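Local coordinates for DNA mismatch repair protein MLH3 (Saccharomyces cerevisiae S288C, PDB 6RMN) that takes part in DNA mismatch repair, correcting insertion-deletion loops as a component of the MutLbeta heterodimer, and is present here as the C-terminal part of MLH3, at residues L45-Q48 against H49-D52; Q97-F100 against K101-G104. All coordinates share one frame; numbering follows the deposited sequence.

Contact 1 (L45-Q48 against H49-D52). With ZN (zinc ion), chain C.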
loop_
_atom_site.group_PDB
_atom_site.type_symbol
_atom_site.label_atom_id
_atom_site.label_comp_id
_atom_site.label_asym_id
_atom_site.label_seq_id
_atom_site.Cartn_x
_atom_site.Cartn_y
_atom_site.Cartn_z
ATOM N N LEU B 45 -2.581 5.853 6.156
ATOM C CA LEU B 45 -3.906 5.659 5.556
ATOM C C LEU B 45 -4.400 7.020 4.999
ATOM O O LEU B 45 -4.556 7.994 5.749
ATOM C CB LEU B 45 -4.918 5.088 6.566
ATOM C CG LEU B 45 -4.784 3.606 6.930
ATOM C CD1 LEU B 45 -5.691 3.258 8.101
ATOM C CD2 LEU B 45 -5.126 2.711 5.754
ATOM N N VAL B 46 -4.590 7.085 3.670
ATOM C CA VAL B 46 -5.047 8.278 2.968
ATOM C C VAL B 46 -6.559 8.163 2.721
ATOM O O VAL B 46 -7.012 7.134 2.204
ATOM C CB VAL B 46 -4.254 8.483 1.640
ATOM C CG1 VAL B 46 -4.705 9.743 0.908
ATOM C CG2 VAL B 46 -2.744 8.514 1.884
ATOM N N ASP B 47 -7.336 9.221 3.074
ATOM C CA ASP B 47 -8.772 9.300 2.792
ATOM C C ASP B 47 -8.884 9.405 1.242
ATOM O O ASP B 47 -8.317 10.333 0.653
ATOM C CB ASP B 47 -9.348 10.549 3.482
ATOM C CG ASP B 47 -10.837 10.839 3.291
ATOM O OD1 ASP B 47 -11.388 10.489 2.221
ATOM O OD2 ASP B 47 -11.439 11.465 4.187
ATOM N N GLN B 48 -9.552 8.436 0.581
ATOM C CA GLN B 48 -9.647 8.450 -0.894
ATOM C C GLN B 48 -10.460 9.630 -1.452
ATOM O O GLN B 48 -10.203 10.073 -2.571
ATOM C CB GLN B 48 -10.163 7.117 -1.456
ATOM C CG GLN B 48 -11.657 6.863 -1.226
ATOM C CD GLN B 48 -12.043 5.433 -1.415
ATOM O OE1 GLN B 48 -11.279 4.512 -1.127
ATOM N NE2 GLN B 48 -13.244 5.218 -1.898
ATOM N N HIS B 49 -11.431 10.127 -0.677
ATOM C CA HIS B 49 -12.255 11.251 -1.085
ATOM C C HIS B 49 -11.455 12.562 -0.989
ATOM O O HIS B 49 -11.402 13.307 -1.969
ATOM C CB HIS B 49 -13.557 11.308 -0.269
ATOM C CG HIS B 49 -14.362 12.531 -0.550
ATOM N ND1 HIS B 49 -15.055 12.679 -1.732
ATOM C CD2 HIS B 49 -14.489 13.660 0.174
ATOM C CE1 HIS B 49 -15.609 13.871 -1.678
ATOM N NE2 HIS B 49 -15.306 14.494 -0.547
ATOM N N ALA B 50 -10.808 12.808 0.170
ATOM C CA ALA B 50 -9.974 13.983 0.447
ATOM C C ALA B 50 -8.833 14.103 -0.560
ATOM O O ALA B 50 -8.550 15.197 -1.037
ATOM C CB ALA B 50 -9.416 13.909 1.863
ATOM N N CYS B 51 -8.207 12.966 -0.896
ATOM C CA CYS B 51 -7.130 12.830 -1.872
ATOM C C CYS B 51 -7.588 13.330 -3.251
ATOM O O CYS B 51 -6.942 14.194 -3.834
ATOM C CB CYS B 51 -6.673 11.373 -1.936
ATOM S SG CYS B 51 -5.387 11.060 -3.167
ATOM N N ASP B 52 -8.703 12.781 -3.757
ATOM C CA ASP B 52 -9.289 13.117 -5.048
ATOM C C ASP B 52 -9.770 14.577 -5.096
ATOM O O ASP B 52 -9.462 15.291 -6.060
ATOM C CB ASP B 52 -10.431 12.135 -5.391
ATOM C CG ASP B 52 -10.786 12.086 -6.868
ATOM O OD1 ASP B 52 -9.915 12.461 -7.714
ATOM O OD2 ASP B 52 -11.915 11.662 -7.191
HETATM ZN ZN ZN C . -15.731 16.466 0.142
#
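The N-cap of helix 48-69, where strand 43-47, which pairs with strands 27-31 and 232-234, turns into the helix that carries part of the zinc site, is built on Asp-47. One carboxylate oxygen, OD1, takes two backbone N-H groups of the first turn. His-49 N lies 2.9 Å from Asp-47 OD1 and approaches nearly along the C-O axis, but this hydrogen bond is clearly bent. Ala-50 N, 3.1 Å from Asp-47 OD1, gives the straighter bond, 169°, yet comes from above the carboxylate plane, 74° out of it. With CG anti to the backbone N (chi1 179°), the carboxylate is carried forward to these amides, and Asp-47 CG also rests on Ala-50 CB at 3.7 Å. Regular helix bonds follow: Cys-51 N to Asp-47 O at 3.1 Å and a weak one from Asp-52 N to Gln-48 O. On the apolar side, Val-46 CG1 touches Cys-51 CB at 3.8 Å, and both side chains also touch Ile-213 of helix 206-216. Were Asp-47 replaced by an alanine, the amides of His-49 and Ala-50 would probably lose their capping acceptor, and the first turn could fray beside the metal ligand. His-49 NE2 binds zinc at 2.1 Å; Glu-53, Cys-194 and a residue of another protein chain supply the other ligands. The opposite ring nitrogen, ND1, is hydrogen-bonded to Val-198 O. Gripping two N-H groups, the carboxylate would also be expected to interact favourably with the positive end of the helix dipole, while the zinc at NE2 and the carbonyl of Val-198 at ND1 hold the imidazole from both ring nitrogens and fix its rotation.

Contact 2 (Q97-F100 against K101-G104)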
loop_
_atom_site.group_PDB
_atom_site.type_symbol
_atom_site.label_atom_id
_atom_site.label_comp_id
_atom_site.label_asym_id
_atom_site.label_seq_id
_atom_site.Cartn_x
_atom_site.Cartn_y
_atom_site.Cartn_z
ATOM N N GLN B 97 -14.035 49.266 -8.298
ATOM C CA GLN B 97 -14.538 48.904 -9.638
ATOM C C GLN B 97 -13.490 48.162 -10.494
ATOM O O GLN B 97 -13.796 47.131 -11.088
ATOM C CB GLN B 97 -15.073 50.149 -10.366
ATOM C CG GLN B 97 -15.848 49.827 -11.639
ATOM C CD GLN B 97 -16.077 51.046 -12.479
ATOM O OE1 GLN B 97 -16.916 51.890 -12.165
ATOM N NE2 GLN B 97 -15.337 51.162 -13.570
ATOM N N SER B 98 -12.254 48.686 -10.516
ATOM C CA SER B 98 -11.071 48.175 -11.222
ATOM C C SER B 98 -10.707 46.765 -10.747
ATOM O O SER B 98 -10.363 45.898 -11.562
ATOM C CB SER B 98 -9.891 49.116 -10.991
ATOM O OG SER B 98 -9.668 49.316 -9.602
ATOM N N GLU B 99 -10.799 46.539 -9.426
ATOM C CA GLU B 99 -10.522 45.252 -8.795
ATOM C C GLU B 99 -11.547 44.175 -9.202
ATOM O O GLU B 99 -11.145 43.071 -9.592
ATOM C CB GLU B 99 -10.420 45.421 -7.270
ATOM C CG GLU B 99 -9.575 44.370 -6.573
ATOM C CD GLU B 99 -8.265 44.000 -7.242
ATOM O OE1 GLU B 99 -7.499 44.922 -7.608
ATOM O OE2 GLU B 99 -8.003 42.785 -7.396
ATOM N N PHE B 100 -12.858 44.519 -9.187
ATOM C CA PHE B 100 -13.931 43.587 -9.576
ATOM C C PHE B 100 -13.891 43.191 -11.052
ATOM O O PHE B 100 -14.308 42.082 -11.371
ATOM C CB PHE B 100 -15.313 44.122 -9.186
ATOM C CG PHE B 100 -15.671 43.916 -7.731
ATOM C CD1 PHE B 100 -16.178 42.698 -7.288
ATOM C CD2 PHE B 100 -15.502 44.940 -6.803
ATOM C CE1 PHE B 100 -16.515 42.510 -5.940
ATOM C CE2 PHE B 100 -15.834 44.750 -5.460
ATOM C CZ PHE B 100 -16.337 43.537 -5.036
ATOM N N LYS B 101 -13.379 44.081 -11.950
ATOM C CA LYS B 101 -13.247 43.818 -13.398
ATOM C C LYS B 101 -12.313 42.628 -13.672
ATOM O O LYS B 101 -12.553 41.882 -14.618
ATOM C CB LYS B 101 -12.746 45.064 -14.173
ATOM C CG LYS B 101 -13.694 46.267 -14.193
ATOM C CD LYS B 101 -14.725 46.228 -15.335
ATOM C CE LYS B 101 -15.694 47.389 -15.273
ATOM N NZ LYS B 101 -16.846 47.193 -16.191
ATOM N N LYS B 102 -11.275 42.440 -12.842
ATOM C CA LYS B 102 -10.302 41.336 -12.958
ATOM C C LYS B 102 -10.948 39.955 -12.758
ATOM O O LYS B 102 -10.419 38.953 -13.243
ATOM C CB LYS B 102 -9.159 41.514 -11.943
ATOM C CG LYS B 102 -8.379 42.812 -12.099
ATOM C CD LYS B 102 -7.455 43.028 -10.920
ATOM C CE LYS B 102 -6.811 44.381 -10.984
ATOM N NZ LYS B 102 -5.868 44.596 -9.864
ATOM N N TRP B 103 -12.077 39.908 -12.028
ATOM C CA TRP B 103 -12.827 38.688 -11.745
ATOM C C TRP B 103 -14.082 38.547 -12.617
ATOM O O TRP B 103 -14.932 37.717 -12.319
ATOM C CB TRP B 103 -13.184 38.617 -10.250
ATOM C CG TRP B 103 -11.980 38.617 -9.358
ATOM C CD1 TRP B 103 -11.498 39.666 -8.626
ATOM C CD2 TRP B 103 -11.055 37.534 -9.171
ATOM N NE1 TRP B 103 -10.354 39.288 -7.958
ATOM C CE2 TRP B 103 -10.052 37.987 -8.287
ATOM C CE3 TRP B 103 -10.983 36.217 -9.660
ATOM C CZ2 TRP B 103 -9.010 37.160 -7.852
ATOM C CZ3 TRP B 103 -9.935 35.407 -9.246
ATOM C CH2 TRP B 103 -8.945 35.891 -8.380
ATOM N N GLY B 104 -14.176 39.340 -13.685
ATOM C CA GLY B 104 -15.298 39.305 -14.615
ATOM C C GLY B 104 -16.550 40.015 -14.141
ATOM O O GLY B 104 -17.589 39.936 -14.804
HETATM O O HOH W 1 -9.581 41.120 -5.990
#
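Glu-99 sets CG anti to its backbone N (chi1 -155°) and then bends at chi2 (43°), while Lys-102 runs extended beyond CG, and the two charged ends thereby meet across the C-terminal turn of helix 87-101. That end is a Schellman motif with Gly-104 as the C-prime residue: Gly-104 N bonds to Lys-101 O, Ile-105 N reaches back to Phe-100 O, and the positive phi of Gly-104 is readily adopted by glycine. In the salt bridge, Lys-102 NZ stands 2.8 Å from Glu-99 OE1, on its syn side and 27° out of the carboxylate plane. Met-158 holds the same pair from outside, its O accepting from Lys-102 NZ and its N donating to Glu-99 OE2. Before the turn, Lys-101 N bonds to Gln-97 O at 3.2 Å, and these two side chains lie side by side, pointing the same way. Phe-100 leaves on another side of the helix to meet His-146 edge-to-face. Trp-103 packs on Leu-65 and Val-68 of helix 48-69. A water in the plane of its indole, at the edge, accepts from Trp-103 NE1 at 2.8 Å and donates to Glu-99 OE2 at 2.7 Å.

How the contacts relate
From the N terminus, the chain first reaches contact 1, where strand 43-47 passes directly into helix 48-69; contact 2 follows where helix 87-101 ends before strand 106-110. Each is a local turn within one continuous run, and neither closes a long loop. They stand in series, without nesting or crossing, on opposite sides of the chain's centre, with centres 36 Å apart and nearest atoms about 20 Å apart. Helix 48-69 connects them: contact 1 starts it at the zinc end, beside the sheet containing strand 43-47, and its far end packs against contact 2, beside the sheet containing strand 106-110.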